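Local coordinates for periplasmic divalent cation tolerance protein (Synechococcus elongatus, PDB 6GDX) that is of uncertain function: copper binding is attributed to its family, but it may instead carry or signal with small molecules, at residues Q48-A53 and A60-T65; S69-R72 and I77-E80; E80-M85 and H105-P110; M85-T90 and D95-W100. One frame throughout, in Å; residues are numbered along the deposited sequence.

Contact 1 (Q48-A53 and A60-T65)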
# COMPACT_ATOMS: atom_id res chain seq x y z
N GLN B 48 -12.79 2.87 -15.62
CA GLN B 48 -13.17 1.95 -16.67
C GLN B 48 -12.46 0.62 -16.55
O GLN B 48 -13.07 -0.46 -16.73
CB GLN B 48 -12.95 2.61 -18.03
CG GLN B 48 -13.97 3.72 -18.29
CD GLN B 48 -13.84 4.40 -19.64
OE1 GLN B 48 -13.02 4.01 -20.47
NE2 GLN B 48 -14.68 5.41 -19.87
N LEU B 49 -11.16 0.66 -16.26
CA LEU B 49 -10.39 -0.58 -16.15
C LEU B 49 -10.84 -1.37 -14.93
O LEU B 49 -10.94 -2.59 -14.99
CB LEU B 49 -8.92 -0.26 -16.07
CG LEU B 49 -7.92 -1.40 -16.22
CD1 LEU B 49 -8.01 -1.99 -17.61
CD2 LEU B 49 -6.51 -0.91 -15.93
N ALA B 50 -11.08 -0.67 -13.82
CA ALA B 50 -11.53 -1.33 -12.62
C ALA B 50 -12.86 -2.04 -12.84
O ALA B 50 -13.04 -3.20 -12.47
CB ALA B 50 -11.65 -0.33 -11.50
N GLN B 51 -13.81 -1.31 -13.42
CA GLN B 51 -15.12 -1.88 -13.69
C GLN B 51 -15.01 -3.11 -14.59
O GLN B 51 -15.66 -4.14 -14.34
CB GLN B 51 -15.99 -0.83 -14.36
CG GLN B 51 -17.37 -1.32 -14.75
CD GLN B 51 -18.36 -1.23 -13.62
OE1 GLN B 51 -18.16 -0.47 -12.67
NE2 GLN B 51 -19.44 -1.99 -13.72
N ALA B 52 -14.19 -3.02 -15.62
CA ALA B 52 -14.05 -4.10 -16.57
C ALA B 52 -13.44 -5.33 -15.92
O ALA B 52 -13.82 -6.49 -16.22
CB ALA B 52 -13.26 -3.66 -17.79
N ALA B 53 -12.48 -5.15 -15.02
CA ALA B 53 -11.84 -6.30 -14.37
C ALA B 53 -12.80 -7.02 -13.43
O ALA B 53 -12.80 -8.26 -13.36
CB ALA B 53 -10.61 -5.83 -13.60
N ALA B 60 -12.01 -9.17 -7.22
CA ALA B 60 -13.19 -8.97 -6.39
C ALA B 60 -13.49 -7.54 -6.07
O ALA B 60 -14.64 -7.12 -5.88
CB ALA B 60 -13.04 -9.75 -5.09
N CYS B 61 -12.41 -6.76 -5.94
CA CYS B 61 -12.45 -5.34 -5.60
C CYS B 61 -11.26 -4.70 -6.29
O CYS B 61 -10.19 -5.32 -6.36
CB CYS B 61 -12.36 -5.09 -4.09
SG CYS B 61 -12.27 -3.34 -3.65
N VAL B 62 -11.42 -3.45 -6.72
CA VAL B 62 -10.32 -2.66 -7.20
C VAL B 62 -10.42 -1.30 -6.56
O VAL B 62 -11.50 -0.68 -6.62
CB VAL B 62 -10.34 -2.51 -8.73
CG1 VAL B 62 -9.10 -1.77 -9.23
CG2 VAL B 62 -10.48 -3.85 -9.41
N SER B 63 -9.35 -0.83 -5.93
CA SER B 63 -9.33 0.52 -5.39
C SER B 63 -8.50 1.42 -6.28
O SER B 63 -7.50 0.98 -6.91
CB SER B 63 -8.78 0.52 -3.97
OG SER B 63 -7.40 0.25 -3.93
N ILE B 64 -8.82 2.70 -6.25
CA ILE B 64 -8.18 3.71 -7.06
C ILE B 64 -7.87 4.90 -6.18
O ILE B 64 -8.74 5.39 -5.45
CB ILE B 64 -9.15 4.17 -8.16
CG1 ILE B 64 -9.65 3.02 -9.03
CG2 ILE B 64 -8.58 5.32 -8.96
CD1 ILE B 64 -10.88 3.37 -9.88
N THR B 65 -6.63 5.40 -6.27
CA THR B 65 -6.09 6.49 -5.43
C THR B 65 -5.37 7.50 -6.37
O THR B 65 -4.48 7.03 -7.04
CB THR B 65 -5.00 5.84 -4.43
OG1 THR B 65 -5.60 4.75 -3.69
CG2 THR B 65 -4.50 6.83 -3.48
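A50 of helix 43-55 and V62 of strand 61-73 bring their CA atoms to 5.7 Å, the nearest backbone approach of the two segments. At this separation only small or compact side chains can fill the space, and A50 is therefore well placed: its CB points toward the strand. V62 holds CG1 anti to the backbone N (chi1 -175°), and this branch comes to 3.7 Å from A50 CB. Its second methyl, CG2, lies beside the carbonyl of the same alanine, 4.0 Å from A50 O. Two residues on, I64 turns to the same face of the strand. Its longer branch is nearly fully extended (chi2 164°), so that CD1 reaches back to 4.1 Å from A50 CB. The alanine methyl is thus met by a beta-branched residue from each of two successive inward positions, and all three side chains are buried. F87 of the neighbouring strand and V54 of the helix also touch V62. C61 to I64 also pair antiparallel with a strand of the second subunit, which carries the sheet on across the interface. A helix laid over a sheet in this way belongs to the first beta-alpha-beta unit of the ferredoxin-like fold, here strand 33-40, helix 43-55 and strand 61-73.

Contact 2 (S69-R72 and I77-E80)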
# COMPACT_ATOMS: atom_id res chain seq x y z
N SER B 69 3.64 10.41 -9.68
CA SER B 69 4.73 9.46 -9.92
C SER B 69 5.92 10.19 -10.53
O SER B 69 5.75 10.92 -11.50
CB SER B 69 4.27 8.44 -10.93
OG SER B 69 3.23 7.69 -10.37
N CYS B 70 7.08 9.98 -9.93
CA CYS B 70 8.34 10.54 -10.38
C CYS B 70 9.25 9.43 -10.89
O CYS B 70 9.45 8.43 -10.19
CB CYS B 70 8.98 11.26 -9.21
SG CYS B 70 10.54 12.06 -9.64
N TYR B 71 9.78 9.61 -12.09
CA TYR B 71 10.61 8.58 -12.74
C TYR B 71 11.35 9.28 -13.86
O TYR B 71 10.98 10.38 -14.27
CB TYR B 71 9.77 7.43 -13.32
CG TYR B 71 8.65 7.84 -14.23
CD1 TYR B 71 7.39 8.17 -13.71
CD2 TYR B 71 8.83 7.96 -15.59
CE1 TYR B 71 6.37 8.58 -14.53
CE2 TYR B 71 7.80 8.38 -16.42
CZ TYR B 71 6.57 8.69 -15.89
OH TYR B 71 5.54 9.10 -16.71
N ARG B 72 12.40 8.65 -14.38
CA ARG B 72 13.16 9.21 -15.51
C ARG B 72 12.56 8.69 -16.78
O ARG B 72 12.33 7.48 -16.93
CB ARG B 72 14.63 8.86 -15.37
CG ARG B 72 15.53 9.76 -16.21
CD ARG B 72 16.97 9.26 -16.25
NE ARG B 72 17.66 9.47 -14.95
CZ ARG B 72 18.19 10.68 -14.58
NH1 ARG B 72 18.04 11.76 -15.34
NH2 ARG B 72 18.76 10.85 -13.41
N ILE B 77 13.99 13.74 -15.72
CA ILE B 77 13.09 13.42 -14.61
C ILE B 77 11.71 13.96 -14.94
O ILE B 77 11.55 15.14 -15.27
CB ILE B 77 13.56 14.06 -13.30
CG1 ILE B 77 14.98 13.70 -12.98
CG2 ILE B 77 12.62 13.67 -12.15
CD1 ILE B 77 15.13 12.25 -12.77
N ALA B 78 10.71 13.11 -14.82
CA ALA B 78 9.30 13.45 -15.01
C ALA B 78 8.58 13.33 -13.69
O ALA B 78 8.94 12.50 -12.84
CB ALA B 78 8.66 12.51 -16.02
N ARG B 79 7.55 14.15 -13.49
CA ARG B 79 6.61 13.93 -12.39
C ARG B 79 5.23 14.12 -12.98
O ARG B 79 4.93 15.20 -13.50
CB ARG B 79 6.85 14.83 -11.19
CG ARG B 79 5.88 14.46 -10.06
CD ARG B 79 6.05 15.21 -8.77
NE ARG B 79 5.66 16.58 -9.03
CZ ARG B 79 6.49 17.61 -9.20
NH1 ARG B 79 5.98 18.82 -9.45
NH2 ARG B 79 7.80 17.48 -9.10
N GLU B 80 4.40 13.09 -12.92
CA GLU B 80 3.10 13.11 -13.60
C GLU B 80 2.04 12.67 -12.63
O GLU B 80 2.28 11.83 -11.74
CB GLU B 80 3.09 12.16 -14.79
CG GLU B 80 4.12 12.49 -15.88
CD GLU B 80 3.98 13.86 -16.54
OE1 GLU B 80 2.90 14.50 -16.50
OE2 GLU B 80 4.99 14.31 -17.13
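S69 O is approached from strand 76-90 by two donors, E80 N at 2.9 Å and, more weakly, the CA-H of R79, with R79 CA at 3.3 Å from the oxygen. The same plan recurs one pair further on, where A78 O accepts from Y71 N and lies 3.2 Å from C70 CA. The return bonds are shorter and straighter: S69 N meets E80 O at 2.8 Å with an N-H...O angle of 167°, and A78 N gives a similar bond to Y71 O. S69-E80 and Y71-A78 are therefore hydrogen-bonded antiparallel pairs; C70-R79 between them and R72-I77 beyond are the non-hydrogen-bonded ones.

On the face carrying Y71, chi1 of 52° sets the ring between its own backbone N and carbonyl carbon, which leans it across to the partner strand. A78 CB then sits under the rim of one ring face, 4.2 Å from the plane; the small methyl of alanine suits a position beneath a ring. Farther out, Y71 OH lies 3.8 Å from E80 CG, the two side chains crossing at about a right angle. On the other face, C70 SG lies 3.6 Å from I77 CG2, and I77 CD1 is centred over the R72 guanidinium, 3.8 Å above its plane, while R72 NH1 bonds to G75 O in the turn. S69, C70 and Y71 also pair antiparallel with a strand of the third subunit, and I77 packs on V54 of that chain. This is a two-stranded beta-hairpin, drawn out as an arm that continues the sheet into the next subunit of the trimer.

Contact 3 (E80-M85 and H105-P110). With BTB (2-[bis-(2-hydroxy-ethyl)-amino]-2-hydroxymethyl-propane-1,3-diol), chain E.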
# COMPACT_ATOMS: atom_id res chain seq x y z
N GLU B 80 4.40 13.09 -12.92
CA GLU B 80 3.10 13.11 -13.60
C GLU B 80 2.04 12.67 -12.63
O GLU B 80 2.28 11.83 -11.74
CB GLU B 80 3.09 12.16 -14.79
CG GLU B 80 4.12 12.49 -15.88
CD GLU B 80 3.98 13.86 -16.54
OE1 GLU B 80 2.90 14.50 -16.50
OE2 GLU B 80 4.99 14.31 -17.13
N THR B 81 0.83 13.16 -12.84
CA THR B 81 -0.31 12.64 -12.09
C THR B 81 -0.72 11.31 -12.66
O THR B 81 -0.73 11.10 -13.87
CB THR B 81 -1.49 13.61 -12.14
OG1 THR B 81 -1.81 13.88 -13.49
CG2 THR B 81 -1.14 14.87 -11.40
N GLU B 82 -1.05 10.40 -11.76
CA GLU B 82 -1.50 9.06 -12.13
C GLU B 82 -2.55 8.62 -11.13
O GLU B 82 -2.83 9.29 -10.13
CB GLU B 82 -0.34 8.06 -12.18
CG GLU B 82 0.64 8.29 -13.31
CD GLU B 82 1.58 7.12 -13.53
OE1 GLU B 82 2.03 6.55 -12.54
OE2 GLU B 82 1.88 6.79 -14.73
N GLN B 83 -3.16 7.48 -11.43
CA GLN B 83 -4.07 6.82 -10.51
C GLN B 83 -3.42 5.51 -10.13
O GLN B 83 -3.14 4.68 -11.00
CB GLN B 83 -5.40 6.53 -11.17
CG GLN B 83 -6.10 7.80 -11.68
CD GLN B 83 -6.70 8.63 -10.57
OE1 GLN B 83 -7.29 8.11 -9.63
NE2 GLN B 83 -6.58 9.94 -10.67
N GLN B 84 -3.19 5.30 -8.84
CA GLN B 84 -2.74 4.02 -8.34
C GLN B 84 -3.94 3.10 -8.23
O GLN B 84 -4.94 3.44 -7.59
CB GLN B 84 -2.09 4.18 -6.96
CG GLN B 84 -1.57 2.89 -6.34
CD GLN B 84 -0.34 2.41 -7.06
OE1 GLN B 84 0.66 3.12 -7.08
NE2 GLN B 84 -0.41 1.24 -7.69
N MET B 85 -3.81 1.90 -8.76
CA MET B 85 -4.84 0.88 -8.68
C MET B 85 -4.35 -0.32 -7.90
O MET B 85 -3.17 -0.70 -8.02
CB MET B 85 -5.24 0.46 -10.09
CG MET B 85 -5.66 1.62 -10.95
SD MET B 85 -6.27 1.13 -12.60
CE MET B 85 -7.80 0.35 -12.11
N HIS B 105 -4.86 -2.69 -20.45
CA HIS B 105 -4.28 -1.53 -19.76
C HIS B 105 -3.97 -0.45 -20.80
O HIS B 105 -3.52 -0.77 -21.92
CB HIS B 105 -3.00 -1.97 -19.08
CG HIS B 105 -2.49 -0.99 -18.08
ND1 HIS B 105 -1.95 0.24 -18.39
CD2 HIS B 105 -2.42 -1.11 -16.73
CE1 HIS B 105 -1.55 0.82 -17.27
NE2 HIS B 105 -1.81 0.02 -16.25
N PRO B 106 -4.16 0.83 -20.47
CA PRO B 106 -3.84 1.89 -21.45
C PRO B 106 -2.35 2.09 -21.79
O PRO B 106 -2.03 2.66 -22.81
CB PRO B 106 -4.43 3.16 -20.81
CG PRO B 106 -4.49 2.85 -19.37
CD PRO B 106 -4.82 1.39 -19.27
N TYR B 107 -1.44 1.64 -20.93
CA TYR B 107 -0.01 1.83 -21.14
C TYR B 107 0.57 0.59 -21.81
O TYR B 107 0.17 -0.53 -21.50
CB TYR B 107 0.76 1.98 -19.81
CG TYR B 107 0.50 3.23 -18.99
CD1 TYR B 107 -0.37 4.24 -19.40
CD2 TYR B 107 1.18 3.40 -17.80
CE1 TYR B 107 -0.56 5.37 -18.62
CE2 TYR B 107 1.00 4.52 -17.02
CZ TYR B 107 0.14 5.51 -17.43
OH TYR B 107 -0.03 6.63 -16.62
N ALA B 108 1.55 0.81 -22.68
CA ALA B 108 2.27 -0.30 -23.33
C ALA B 108 3.12 -1.10 -22.35
O ALA B 108 3.26 -2.30 -22.53
CB ALA B 108 3.12 0.20 -24.49
N LEU B 109 3.66 -0.46 -21.33
CA LEU B 109 4.49 -1.14 -20.33
C LEU B 109 4.03 -0.69 -18.94
O LEU B 109 4.56 0.24 -18.35
CB LEU B 109 5.96 -0.82 -20.55
CG LEU B 109 6.95 -1.84 -19.97
CD1 LEU B 109 8.37 -1.36 -20.23
CD2 LEU B 109 6.78 -2.10 -18.48
N PRO B 110 2.95 -1.30 -18.44
CA PRO B 110 2.39 -0.90 -17.19
C PRO B 110 3.23 -1.30 -15.98
O PRO B 110 3.92 -2.34 -16.00
CB PRO B 110 1.07 -1.69 -17.11
CG PRO B 110 0.85 -2.38 -18.36
CD PRO B 110 2.13 -2.34 -19.12
C1 BTB E . 8.49 3.51 -17.80
O1 BTB E . 8.55 4.91 -18.06
C2 BTB E . 7.09 3.13 -17.31
C3 BTB E . 7.14 1.63 -16.92
O3 BTB E . 5.94 1.24 -16.24
C4 BTB E . 6.07 3.33 -18.40
O4 BTB E . 6.43 2.61 -19.56
N BTB E . 6.66 3.88 -16.08
C5 BTB E . 7.76 3.99 -15.07
C6 BTB E . 7.21 4.19 -13.67
O6 BTB E . 6.60 2.98 -13.24
C7 BTB E . 6.06 5.22 -16.28
C8 BTB E . 4.54 5.12 -16.28
O8 BTB E . 4.02 4.25 -15.25
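E82 sends its CB from strand 76-90 toward the loop that holds Y107. The next atom, CG, is anti to the carbonyl carbon (chi1 -68°) and lies 3.8 Å from Y107 OH; from there the chain runs on extended, and CD closes to 3.5 Å from the same hydroxyl. At the tip the two carboxylate oxygens part company. OE2 accepts a hydrogen bond of 2.7 Å from Y107 OH, reached from above the carboxylate plane, 37° out of it. Relative to the tyrosine ring, OE2 stands at the edge, in the ring plane, with Y107 CE2 only 3.3 Å away. A long, weak bond also joins OE2 to O8 of a bound Bis-Tris, whereas OE1 turns inward to S69 OG and T39 OG1.

A glutamate is long enough to reach from the sheet of this ferredoxin-like domain to the wall of a pocket at the subunit boundary, where Y124 of the third subunit also bonds to the Bis-Tris. The ligand probably came from the crystallisation liquor, but its site is consistent with the inter-subunit ligand clefts of the PII superfamily. Bis-Tris O3 donates to the backbone O of L109 at 2.7 Å. Within the loop the H105 imidazole ties back to the chain: ND1 accepts from Y107 N at 2.9 Å, in the ring plane, and P110 CB covers one face of the ring.

Contact 4 (M85-T90 and D95-W100)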
# COMPACT_ATOMS: atom_id res chain seq x y z
N MET B 85 -3.81 1.90 -8.76
CA MET B 85 -4.84 0.88 -8.68
C MET B 85 -4.35 -0.32 -7.90
O MET B 85 -3.17 -0.70 -8.02
CB MET B 85 -5.24 0.46 -10.09
CG MET B 85 -5.66 1.62 -10.95
SD MET B 85 -6.27 1.13 -12.60
CE MET B 85 -7.80 0.35 -12.11
N SER B 86 -5.23 -0.88 -7.10
CA SER B 86 -4.95 -2.09 -6.33
C SER B 86 -6.07 -3.08 -6.59
O SER B 86 -7.22 -2.84 -6.19
CB SER B 86 -4.85 -1.76 -4.86
OG SER B 86 -4.78 -2.92 -4.08
N PHE B 87 -5.74 -4.15 -7.26
CA PHE B 87 -6.68 -5.21 -7.63
C PHE B 87 -6.57 -6.33 -6.60
O PHE B 87 -5.50 -6.92 -6.41
CB PHE B 87 -6.35 -5.80 -9.01
CG PHE B 87 -6.52 -4.86 -10.18
CD1 PHE B 87 -5.62 -3.83 -10.43
CD2 PHE B 87 -7.57 -5.03 -11.06
CE1 PHE B 87 -5.80 -2.98 -11.50
CE2 PHE B 87 -7.74 -4.19 -12.15
CZ PHE B 87 -6.83 -3.18 -12.39
N LYS B 88 -7.69 -6.64 -5.95
CA LYS B 88 -7.75 -7.73 -4.97
C LYS B 88 -8.22 -8.98 -5.69
O LYS B 88 -9.35 -9.01 -6.24
CB LYS B 88 -8.77 -7.42 -3.88
CG LYS B 88 -8.34 -6.49 -2.82
CD LYS B 88 -8.00 -5.14 -3.35
CE LYS B 88 -7.98 -4.13 -2.23
NZ LYS B 88 -7.46 -2.84 -2.72
N THR B 89 -7.40 -10.01 -5.68
CA THR B 89 -7.71 -11.24 -6.41
C THR B 89 -7.11 -12.43 -5.70
O THR B 89 -6.58 -12.33 -4.60
CB THR B 89 -7.24 -11.08 -7.87
OG1 THR B 89 -7.83 -12.08 -8.68
CG2 THR B 89 -5.73 -11.07 -8.05
N THR B 90 -7.22 -13.58 -6.34
CA THR B 90 -6.64 -14.80 -5.81
C THR B 90 -5.46 -15.20 -6.66
O THR B 90 -5.31 -14.80 -7.81
CB THR B 90 -7.65 -15.95 -5.86
OG1 THR B 90 -8.03 -16.15 -7.22
CG2 THR B 90 -8.88 -15.70 -5.00
N ASP B 95 -2.65 -14.87 -12.92
CA ASP B 95 -2.06 -14.94 -14.24
C ASP B 95 -3.06 -14.39 -15.29
O ASP B 95 -2.69 -13.63 -16.17
CB ASP B 95 -1.60 -16.38 -14.51
CG ASP B 95 -0.71 -16.51 -15.72
OD1 ASP B 95 -1.26 -16.70 -16.81
OD2 ASP B 95 0.53 -16.49 -15.58
N ALA B 96 -4.33 -14.81 -15.20
CA ALA B 96 -5.37 -14.34 -16.14
C ALA B 96 -5.55 -12.83 -16.03
O ALA B 96 -5.72 -12.13 -17.04
CB ALA B 96 -6.70 -15.04 -15.93
N LEU B 97 -5.49 -12.29 -14.80
CA LEU B 97 -5.61 -10.85 -14.63
C LEU B 97 -4.45 -10.13 -15.31
O LEU B 97 -4.67 -9.15 -16.04
CB LEU B 97 -5.70 -10.49 -13.14
CG LEU B 97 -5.67 -8.99 -12.82
CD1 LEU B 97 -6.84 -8.23 -13.38
CD2 LEU B 97 -5.61 -8.79 -11.31
N GLN B 98 -3.23 -10.59 -15.09
CA GLN B 98 -2.05 -9.96 -15.71
C GLN B 98 -2.11 -10.04 -17.24
O GLN B 98 -1.80 -9.06 -17.93
CB GLN B 98 -0.74 -10.59 -15.18
CG GLN B 98 0.54 -10.26 -15.95
CD GLN B 98 0.75 -8.77 -16.15
OE1 GLN B 98 0.29 -7.95 -15.36
NE2 GLN B 98 1.47 -8.42 -17.20
N GLN B 99 -2.53 -11.19 -17.75
CA GLN B 99 -2.66 -11.39 -19.20
C GLN B 99 -3.71 -10.45 -19.78
O GLN B 99 -3.49 -9.82 -20.83
CB GLN B 99 -3.04 -12.83 -19.52
N TRP B 100 -4.83 -10.30 -19.08
CA TRP B 100 -5.89 -9.40 -19.49
C TRP B 100 -5.42 -7.96 -19.46
O TRP B 100 -5.68 -7.20 -20.40
CB TRP B 100 -7.09 -9.63 -18.58
CG TRP B 100 -8.28 -8.82 -18.81
CD1 TRP B 100 -9.35 -9.12 -19.60
CD2 TRP B 100 -8.59 -7.62 -18.13
NE1 TRP B 100 -10.29 -8.14 -19.48
CE2 TRP B 100 -9.84 -7.21 -18.58
CE3 TRP B 100 -7.91 -6.84 -17.17
CZ2 TRP B 100 -10.45 -6.04 -18.11
CZ3 TRP B 100 -8.51 -5.70 -16.71
CH2 TRP B 100 -9.75 -5.29 -17.19
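L97 points its isobutyl group from helix 91-104 into the angle between F87 and T89, the two residues of 85-90 that point toward the helical segment 95-100. With CG anti to the backbone N (chi1 174°), the leucine reaches directly toward the sheet, and its fork lets each methyl take a different partner. CD2 settles between the two strand residues, 3.8 Å from F87 CB and 4.0 Å from T89 CG2. CD1 goes farther along the phenylalanine and meets F87 CD2 at 4.0 Å, approaching the ring obliquely. The F87 side chain reaches on to V62 and A53, so that its large apolar surface is shared among leucine, valine and alanine.

This is the turn from strand to helix in the second beta-alpha-beta half of the ferredoxin-like fold, strand 76-90 leading straight into helix 91-104. The join is marked by T90, the N-cap residue, whose OG1 accepts from Q93 N. T89 suits its place through both of its branches: the methyl lies against L97, while OG1 bonds to L58 O and so satisfies a polar atom in an apolar setting. Between F87 and T89 the alternation of the strand turns K88 to the opposite face of the sheet. There its chain, bent at chi2 (62°), curls back until NZ donates to S86 OG at 3.0 Å, and the side chain packs on Y124 and L128 of helix 122-131. One helical turn beyond L97, W100 lays its indole against L49, A52 and A53 of helix 43-55.

Contacts 1, 2 and 3 open in that order along the chain, and contact 4 falls within the loop that contact 3 spans. Each uses strand 61-73, strand 76-90 or both, neighbours in the four-stranded antiparallel sheet. Contacts 1 and 4, centres about 10 Å apart, pack helices 43-55 and 91-104 onto this sheet near the centre of the subunit, and a probable hydrogen bond from A60 N to K88 O ties their strands together. Contact 2 lies at the far end of the same two strands, about 24 Å from contact 1 and 25 Å from contact 4. Contact 3 sits between, about 12 Å from contact 2, and shares E80 with it and M85 with contact 4. Long strands thus connect a compact ferredoxin-like core to the arm and pocket shared with neighbouring subunits.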